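Local atomic coordinates of ATP-dependent DNA helicase PIF1 (Candida albicans, PDB entry 7OTJ), a protein that probably couples ATP hydrolysis to 5'-3' translocation along single-stranded DNA, unwinding duplex and G-quadruplex structures to maintain nuclear and mitochondrial genome stability. Residues G30-L35 and I105-S110; K13-L16 and S20-Y23; F408-P411 and F416-V419. All coordinates share one frame; numbering follows the deposited sequence.

Contact 1 (G30-L35 and I105-S110). With MG (magnesium ion), chain G; ADP (adenosine-5'-diphosphate), chain E; ALF (tetrafluoroaluminate ion), chain F.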
loop_
_atom_site.group_PDB
_atom_site.type_symbol
_atom_site.label_atom_id
_atom_site.label_comp_id
_atom_site.label_asym_id
_atom_site.label_seq_id
_atom_site.Cartn_x
_atom_site.Cartn_y
_atom_site.Cartn_z
ATOM N N GLY A 30 -5.986 -1.814 15.089
ATOM C CA GLY A 30 -4.630 -2.108 15.497
ATOM C C GLY A 30 -4.049 -3.371 14.902
ATOM O O GLY A 30 -3.171 -3.987 15.514
ATOM N N LYS A 31 -4.518 -3.779 13.721
ATOM C CA LYS A 31 -4.018 -5.005 13.108
ATOM C C LYS A 31 -2.568 -4.843 12.666
ATOM O O LYS A 31 -1.718 -5.683 12.981
ATOM C CB LYS A 31 -4.909 -5.408 11.931
ATOM C CG LYS A 31 -6.294 -5.916 12.334
ATOM C CD LYS A 31 -7.088 -6.430 11.125
ATOM C CE LYS A 31 -7.365 -5.339 10.091
ATOM N NZ LYS A 31 -8.425 -4.363 10.491
ATOM N N SER A 32 -2.255 -3.754 11.959
ATOM C CA SER A 32 -0.889 -3.579 11.468
ATOM C C SER A 32 0.070 -3.242 12.600
ATOM O O SER A 32 1.239 -3.639 12.564
ATOM C CB SER A 32 -0.839 -2.495 10.392
ATOM O OG SER A 32 -1.612 -2.865 9.272
ATOM N N VAL A 33 -0.393 -2.490 13.597
ATOM C CA VAL A 33 0.448 -2.214 14.758
ATOM C C VAL A 33 0.849 -3.516 15.436
ATOM O O VAL A 33 2.014 -3.719 15.791
ATOM C CB VAL A 33 -0.277 -1.265 15.729
ATOM C CG1 VAL A 33 0.470 -1.160 17.039
ATOM C CG2 VAL A 33 -0.421 0.099 15.087
ATOM N N LEU A 34 -0.115 -4.418 15.624
ATOM C CA LEU A 34 0.202 -5.748 16.132
ATOM C C LEU A 34 1.131 -6.495 15.181
ATOM O O LEU A 34 2.096 -7.139 15.614
ATOM C CB LEU A 34 -1.090 -6.532 16.352
ATOM C CG LEU A 34 -0.952 -8.040 16.548
ATOM C CD1 LEU A 34 -0.095 -8.369 17.769
ATOM C CD2 LEU A 34 -2.336 -8.648 16.662
ATOM N N LEU A 35 0.875 -6.382 13.878
ATOM C CA LEU A 35 1.684 -7.073 12.881
ATOM C C LEU A 35 3.155 -6.694 13.000
ATOM O O LEU A 35 4.035 -7.556 12.895
ATOM C CB LEU A 35 1.150 -6.760 11.485
ATOM C CG LEU A 35 1.467 -7.794 10.411
ATOM C CD1 LEU A 35 1.262 -9.200 10.969
ATOM C CD2 LEU A 35 0.595 -7.549 9.182
ATOM N N ILE A 105 3.774 -13.388 5.990
ATOM C CA ILE A 105 2.800 -12.420 6.471
ATOM C C ILE A 105 2.215 -11.702 5.266
ATOM O O ILE A 105 2.960 -11.230 4.397
ATOM C CB ILE A 105 3.448 -11.426 7.449
ATOM C CG1 ILE A 105 3.870 -12.143 8.738
ATOM C CG2 ILE A 105 2.514 -10.258 7.724
ATOM C CD1 ILE A 105 4.709 -11.292 9.668
ATOM N N ILE A 106 0.889 -11.611 5.205
ATOM C CA ILE A 106 0.202 -10.891 4.136
ATOM C C ILE A 106 -0.772 -9.927 4.796
ATOM O O ILE A 106 -1.839 -10.339 5.267
ATOM C CB ILE A 106 -0.537 -11.821 3.168
ATOM C CG1 ILE A 106 0.367 -12.968 2.716
ATOM C CG2 ILE A 106 -1.050 -11.022 1.974
ATOM C CD1 ILE A 106 -0.335 -13.955 1.821
ATOM N N ASP A 107 -0.416 -8.645 4.831
ATOM C CA ASP A 107 -1.343 -7.636 5.316
ATOM C C ASP A 107 -2.260 -7.207 4.174
ATOM O O ASP A 107 -1.966 -7.421 2.994
ATOM C CB ASP A 107 -0.591 -6.433 5.903
ATOM C CG ASP A 107 -1.424 -5.636 6.916
ATOM O OD1 ASP A 107 -2.654 -5.840 6.998
ATOM O OD2 ASP A 107 -0.844 -4.799 7.640
ATOM N N GLU A 108 -3.400 -6.627 4.544
ATOM C CA GLU A 108 -4.435 -6.226 3.597
ATOM C C GLU A 108 -4.803 -7.380 2.665
ATOM O O GLU A 108 -4.768 -7.274 1.439
ATOM C CB GLU A 108 -3.998 -4.989 2.811
ATOM C CG GLU A 108 -3.772 -3.759 3.677
ATOM C CD GLU A 108 -5.052 -3.231 4.327
ATOM O OE1 GLU A 108 -4.959 -2.264 5.112
ATOM O OE2 GLU A 108 -6.148 -3.773 4.059
ATOM N N ILE A 109 -5.174 -8.501 3.287
ATOM C CA ILE A 109 -5.482 -9.717 2.554
ATOM C C ILE A 109 -6.710 -9.558 1.669
ATOM O O ILE A 109 -6.898 -10.348 0.732
ATOM C CB ILE A 109 -5.663 -10.865 3.569
ATOM C CG1 ILE A 109 -5.651 -12.230 2.877
ATOM C CG2 ILE A 109 -6.929 -10.655 4.377
ATOM C CD1 ILE A 109 -4.324 -12.587 2.269
ATOM N N SER A 110 -7.538 -8.534 1.917
ATOM C CA SER A 110 -8.800 -8.417 1.188
ATOM C C SER A 110 -8.574 -8.218 -0.302
ATOM O O SER A 110 -9.363 -8.708 -1.117
ATOM C CB SER A 110 -9.647 -7.272 1.755
ATOM O OG SER A 110 -9.139 -5.997 1.400
HETATM MG MG MG G . -3.804 -2.288 8.558
HETATM P PB ADP E . -5.599 -1.498 11.244
HETATM O O1B ADP E . -6.491 -2.574 11.832
HETATM O O2B ADP E . -4.348 -2.001 10.559
HETATM O O3B ADP E . -6.344 -0.433 10.481
HETATM P PA ADP E . -3.680 0.174 12.530
HETATM O O1A ADP E . -2.582 -0.760 12.971
HETATM O O2A ADP E . -3.518 0.992 11.275
HETATM O O3A ADP E . -5.055 -0.674 12.519
HETATM O "O5'" ADP E . -4.010 1.196 13.723
HETATM C "C5'" ADP E . -4.639 2.441 13.442
HETATM C "C4'" ADP E . -4.302 3.412 14.556
HETATM O "O4'" ADP E . -4.604 2.816 15.818
HETATM C "C3'" ADP E . -2.818 3.728 14.548
HETATM O "O3'" ADP E . -2.652 5.144 14.462
HETATM C "C2'" ADP E . -2.281 3.236 15.876
HETATM O "O2'" ADP E . -1.397 4.201 16.454
HETATM C "C1'" ADP E . -3.524 3.036 16.726
HETATM N N9 ADP E . -3.377 1.848 17.592
HETATM C C8 ADP E . -3.263 0.579 17.163
HETATM N N7 ADP E . -3.149 -0.276 18.210
HETATM C C5 ADP E . -3.186 0.456 19.336
HETATM C C6 ADP E . -3.118 0.185 20.792
HETATM N N6 ADP E . -2.975 -1.079 21.262
HETATM N N1 ADP E . -3.195 1.242 21.633
HETATM C C2 ADP E . -3.335 2.501 21.175
HETATM N N3 ADP E . -3.406 2.817 19.872
HETATM C C4 ADP E . -3.336 1.858 18.922
HETATM AL AL ALF F . -6.851 -0.637 8.321
HETATM F F1 ALF F . -5.532 -1.714 7.801
HETATM F F2 ALF F . -8.164 0.455 8.845
HETATM F F3 ALF F . -7.825 -2.087 8.689
HETATM F F4 ALF F . -5.860 0.820 8.033
HETATM O O HOH W 1 -4.404 -4.203 8.431
HETATM O O HOH W 2 -2.877 -1.949 6.813
HETATM O O HOH W 3 -7.398 -0.880 5.973
HETATM O O HOH W 4 -2.912 -0.384 8.953
#
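Ser32 of the P-loop (Walker A motif) and Asp107 of the Walker B strand meet beside the magnesium ion in the ATPase site of this helicase, which holds ADP and tetrafluoroaluminate, a mimic of the transferring phosphate. Ser32 OG donates to the syn lone pair of Asp107 OD2 at 2.6 Å, and the same OG binds the magnesium ion at 2.4 Å. ADP O2B, three waters and fluoride F1 bring the metal to six ligands. The aspartate is therefore a second-shell residue: OD1 lies 2.8 Å from metal-bound water 1, within hydrogen-bonding reach, though that water has more acceptors than protons. Glu108 N bonds back to Asp107 OD1 on its anti side, so the carboxylate is gripped at both oxygens and its rotation is fixed. Asp107 CG stands anti to the backbone N (chi1 -156°), which carries the carboxylate across toward the helix.

Next to the polar pair, Leu35 slides past Ile105 and Asp107. Its CD2 lies 3.6 Å from Ile105 CG2, and the same methyl packs against the aspartate carboxylate, joining helix 31-45 to strand 103-107.

The start of that helix wraps the diphosphate with backbone amides: Ser32 N donates to ADP O2B, and Val33 N to ADP O1A at 2.9 Å. Lys31 bends at its last two torsions to place NZ between ADP O1B and fluoride F3, a bridge that would help to balance charge in the transition state. Gln147, Arg191 and Arg482 also hydrogen-bond to the tetrafluoroaluminate. The aluminium has ADP O3B and water 3 as its axial ligands, consistent with in-line attack, and Glu108 OE1 lies 2.9 Å from water 3.

Contact 2 (K13-L16 and S20-Y23)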
loop_
_atom_site.group_PDB
_atom_site.type_symbol
_atom_site.label_atom_id
_atom_site.label_comp_id
_atom_site.label_asym_id
_atom_site.label_seq_id
_atom_site.Cartn_x
_atom_site.Cartn_y
_atom_site.Cartn_z
ATOM N N LYS A 13 0.411 -14.246 20.637
ATOM C CA LYS A 13 0.697 -15.534 21.266
ATOM C C LYS A 13 0.439 -16.689 20.310
ATOM O O LYS A 13 1.236 -17.632 20.232
ATOM C CB LYS A 13 -0.148 -15.691 22.530
ATOM C CG LYS A 13 -0.059 -17.059 23.200
ATOM C CD LYS A 13 -1.036 -17.153 24.372
ATOM C CE LYS A 13 -1.090 -18.554 24.965
ATOM N NZ LYS A 13 0.201 -18.944 25.590
ATOM N N GLN A 14 -0.675 -16.636 19.576
ATOM C CA GLN A 14 -0.993 -17.707 18.639
ATOM C C GLN A 14 0.001 -17.746 17.487
ATOM O O GLN A 14 0.460 -18.825 17.092
ATOM C CB GLN A 14 -2.415 -17.527 18.106
ATOM C CG GLN A 14 -3.472 -17.437 19.185
ATOM C CD GLN A 14 -3.581 -18.714 19.978
ATOM O OE1 GLN A 14 -3.475 -19.808 19.425
ATOM N NE2 GLN A 14 -3.784 -18.586 21.283
ATOM N N VAL A 15 0.352 -16.580 16.943
ATOM C CA VAL A 15 1.290 -16.542 15.825
ATOM C C VAL A 15 2.636 -17.124 16.238
ATOM O O VAL A 15 3.241 -17.904 15.495
ATOM C CB VAL A 15 1.424 -15.109 15.284
ATOM C CG1 VAL A 15 2.463 -15.055 14.179
ATOM C CG2 VAL A 15 0.072 -14.614 14.774
ATOM N N LEU A 16 3.116 -16.771 17.432
ATOM C CA LEU A 16 4.396 -17.287 17.901
ATOM C C LEU A 16 4.356 -18.778 18.213
ATOM O O LEU A 16 5.418 -19.388 18.368
ATOM C CB LEU A 16 4.851 -16.519 19.144
ATOM C CG LEU A 16 5.125 -15.020 18.973
ATOM C CD1 LEU A 16 5.585 -14.415 20.288
ATOM C CD2 LEU A 16 6.142 -14.756 17.872
ATOM N N SER A 20 -0.743 -21.454 11.502
ATOM C CA SER A 20 -1.125 -20.635 10.363
ATOM C C SER A 20 -2.528 -20.096 10.598
ATOM O O SER A 20 -3.458 -20.862 10.873
ATOM C CB SER A 20 -1.062 -21.445 9.070
ATOM O OG SER A 20 0.282 -21.643 8.666
ATOM N N LEU A 21 -2.678 -18.778 10.522
ATOM C CA LEU A 21 -3.949 -18.193 10.905
ATOM C C LEU A 21 -4.206 -16.904 10.142
ATOM O O LEU A 21 -3.303 -16.304 9.548
ATOM C CB LEU A 21 -4.001 -17.938 12.418
ATOM C CG LEU A 21 -2.960 -17.046 13.099
ATOM C CD1 LEU A 21 -3.256 -15.549 12.890
ATOM C CD2 LEU A 21 -2.923 -17.379 14.583
ATOM N N PHE A 22 -5.465 -16.487 10.191
ATOM C CA PHE A 22 -5.929 -15.204 9.690
ATOM C C PHE A 22 -6.565 -14.458 10.850
ATOM O O PHE A 22 -7.417 -15.011 11.551
ATOM C CB PHE A 22 -6.925 -15.415 8.548
ATOM C CG PHE A 22 -7.809 -14.228 8.258
ATOM C CD1 PHE A 22 -7.278 -13.027 7.812
ATOM C CD2 PHE A 22 -9.184 -14.336 8.383
ATOM C CE1 PHE A 22 -8.100 -11.955 7.524
ATOM C CE2 PHE A 22 -10.009 -13.273 8.096
ATOM C CZ PHE A 22 -9.471 -12.081 7.663
ATOM N N TYR A 23 -6.131 -13.230 11.091
ATOM C CA TYR A 23 -6.764 -12.427 12.121
ATOM C C TYR A 23 -7.312 -11.150 11.500
ATOM O O TYR A 23 -6.690 -10.553 10.613
ATOM C CB TYR A 23 -5.823 -12.147 13.298
ATOM C CG TYR A 23 -4.682 -11.191 13.068
ATOM C CD1 TYR A 23 -4.803 -9.847 13.401
ATOM C CD2 TYR A 23 -3.462 -11.638 12.577
ATOM C CE1 TYR A 23 -3.750 -8.970 13.224
ATOM C CE2 TYR A 23 -2.402 -10.764 12.395
ATOM C CZ TYR A 23 -2.553 -9.432 12.722
ATOM O OH TYR A 23 -1.505 -8.554 12.546
#
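Leu21 and Val15 cross at about a right angle where helix 6-16 packs on strand 21-25, the strand that leads into the P-loop of the RecA-like ATPase core. Leu21 points at the helix from the start of the strand and presents its two methyl groups to two successive helical residues. CD1 meets Val15 CG2 at 3.9 Å, while CD2 lies 3.6 Å from Gln14 CB and 4.1 Å from Val15 CG2. The valine methyl thus rests against both ends of the leucine fork, with CD2 extending to Gln14 CB.

Both torsions of Leu21 are near +60°; the first (chi1 58°) tucks CG between the backbone N and the carbonyl carbon and turns the fork toward Gln14 and Val15. On the helical side, Val15 has CG1 anti to its backbone N, which leaves CG2 as the branch directed at the leucine. Gln14 contributes the aliphatic base of its side chain. Its bend at chi2 then leads the amide away from the strand, so its polar end does not enter this apolar contact. No hydrogen bond joins the two segments, and the packing is purely between hydrocarbon groups.

The contact continues the buried layer over the parallel sheet: Val15 also touches Val140 of the adjacent strand and Ile38 of helix 31-45, while Gln14 reaches Ile184 of strand 182-186. Phe22 projects from the other face of the sheet, where its ring meets that of Trp176 edge-to-face. A few residues link helix and strand, and their closest CA atoms are those of Val15 and Ser20, 7.2 Å apart. Val15 O accepts a hydrogen bond from Gln138 NE2.

Contact 3 (F408-P411 and F416-V419)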
loop_
_atom_site.group_PDB
_atom_site.type_symbol
_atom_site.label_atom_id
_atom_site.label_comp_id
_atom_site.label_asym_id
_atom_site.label_seq_id
_atom_site.Cartn_x
_atom_site.Cartn_y
_atom_site.Cartn_z
ATOM N N PHE A 408 11.238 16.440 4.663
ATOM C CA PHE A 408 10.441 15.225 4.808
ATOM C C PHE A 408 10.040 15.033 6.268
ATOM O O PHE A 408 10.905 14.973 7.150
ATOM C CB PHE A 408 11.216 13.999 4.319
ATOM C CG PHE A 408 11.290 13.869 2.820
ATOM C CD1 PHE A 408 10.178 13.488 2.088
ATOM C CD2 PHE A 408 12.483 14.089 2.148
ATOM C CE1 PHE A 408 10.246 13.352 0.712
ATOM C CE2 PHE A 408 12.558 13.953 0.770
ATOM C CZ PHE A 408 11.438 13.582 0.054
ATOM N N LEU A 409 8.735 14.937 6.516
ATOM C CA LEU A 409 8.211 14.583 7.835
ATOM C C LEU A 409 8.582 13.141 8.160
ATOM O O LEU A 409 8.095 12.207 7.515
ATOM C CB LEU A 409 6.698 14.772 7.887
ATOM C CG LEU A 409 6.143 16.197 7.973
ATOM C CD1 LEU A 409 6.107 16.877 6.607
ATOM C CD2 LEU A 409 4.764 16.197 8.620
ATOM N N LEU A 410 9.430 12.952 9.167
ATOM C CA LEU A 410 9.927 11.627 9.488
ATOM C C LEU A 410 8.822 10.790 10.128
ATOM O O LEU A 410 7.820 11.331 10.601
ATOM C CB LEU A 410 11.116 11.740 10.437
ATOM C CG LEU A 410 12.252 12.624 9.932
ATOM C CD1 LEU A 410 13.183 13.001 11.070
ATOM C CD2 LEU A 410 13.008 11.914 8.818
ATOM N N PRO A 411 8.979 9.454 10.160
ATOM C CA PRO A 411 7.946 8.623 10.792
ATOM C C PRO A 411 7.970 8.739 12.304
ATOM O O PRO A 411 8.135 7.746 13.018
ATOM C CB PRO A 411 8.302 7.206 10.329
ATOM C CG PRO A 411 9.763 7.259 10.082
ATOM C CD PRO A 411 10.023 8.633 9.526
ATOM N N PHE A 416 11.093 16.982 11.300
ATOM C CA PHE A 416 11.345 17.068 9.869
ATOM C C PHE A 416 12.785 16.668 9.576
ATOM O O PHE A 416 13.614 16.519 10.478
ATOM C CB PHE A 416 11.089 18.487 9.337
ATOM C CG PHE A 416 9.729 19.038 9.673
ATOM C CD1 PHE A 416 8.612 18.218 9.690
ATOM C CD2 PHE A 416 9.569 20.384 9.971
ATOM C CE1 PHE A 416 7.363 18.731 10.002
ATOM C CE2 PHE A 416 8.322 20.899 10.281
ATOM C CZ PHE A 416 7.220 20.072 10.295
ATOM N N ARG A 417 13.078 16.486 8.289
ATOM C CA ARG A 417 14.459 16.313 7.841
ATOM C C ARG A 417 14.535 16.747 6.385
ATOM O O ARG A 417 13.982 16.076 5.509
ATOM C CB ARG A 417 14.924 14.873 8.015
ATOM C CG ARG A 417 16.364 14.645 7.584
ATOM C CD ARG A 417 16.966 13.442 8.290
ATOM N NE ARG A 417 16.320 12.189 7.916
ATOM C CZ ARG A 417 16.829 11.309 7.064
ATOM N NH1 ARG A 417 17.991 11.517 6.469
ATOM N NH2 ARG A 417 16.156 10.191 6.808
ATOM N N THR A 418 15.215 17.861 6.134
ATOM C CA THR A 418 15.372 18.387 4.787
ATOM C C THR A 418 16.588 17.748 4.132
ATOM O O THR A 418 17.651 17.641 4.752
ATOM C CB THR A 418 15.517 19.908 4.818
ATOM O OG1 THR A 418 14.430 20.474 5.561
ATOM C CG2 THR A 418 15.507 20.476 3.407
ATOM N N VAL A 419 16.427 17.329 2.876
ATOM C CA VAL A 419 17.469 16.626 2.140
ATOM C C VAL A 419 17.403 17.046 0.678
ATOM O O VAL A 419 16.389 17.556 0.196
ATOM C CB VAL A 419 17.347 15.086 2.259
ATOM C CG1 VAL A 419 17.726 14.618 3.654
ATOM C CG2 VAL A 419 15.941 14.634 1.907
#
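Phe408 O takes the backbone N-H of Arg417 at 2.9 Å and also receives a CA-H...O contact from Phe416 CA at 3.5 Å, so two groups of the opposing strand converge on one carbonyl. The return bond runs from Phe408 N to Arg417 O, also 2.9 Å, and is the straighter of the two, with 167° at the hydrogen against 131°. Its donor stands above the carbonyl plane of Arg417. Together the two bonds tie strands 404-409 and 416-420 into an antiparallel beta hairpin, part of the beta sheet that also includes strand 310-316 of the SH3-like 2B region.

Side chains pack on both faces of the hairpin. On one, Phe416 and Leu409 lie side by side and point the same way, Leu409 CG coming 3.5 Å from Phe416 CE1 at an oblique angle to the ring. On the other face, Val419 CG2 sits in the plane of the Phe408 ring, at its edge, 3.5 Å from CD2; the two side chains cross at about a right angle.

Leu410 likewise crosses Arg417 at about a right angle, its CD2 at the edge of the guanidinium, 3.4 Å from Arg417 NE, while CD1 approaches Phe416 O. The arginine chain bends at chi3 (65°), bringing NE round to the side of CB, and the one methyl touches both atoms. Arg417 NH2 forms a salt bridge with Asp302, and the ring of Phe416 makes a cation-pi contact with Lys407. The hairpin is thus joined by two backbone bonds near its loop end and by apolar packing on both faces, with the charge of Arg417 spent on Asp302 rather than on the opposing strand.

Contacts 1 and 2 belong to the same RecA-like core and the same six-stranded parallel sheet; their centres lie 11 Å apart. Strand 21-25 of contact 2 runs into the P-loop and helix 31-45 of contact 1, and the two touch directly: Tyr23 OH lies 2.9 Å from Lys31 O, a probable hydrogen bond, and Phe22 packs on Ile109. Together they form a continuous buried part of the ATPase core. Contact 3 comes much later in the chain, its centre 26 Å from that of contact 1 and 35 Å from that of contact 2; it touches neither and lies in the antiparallel sheet associated with the 2B region, away from the nucleotide site.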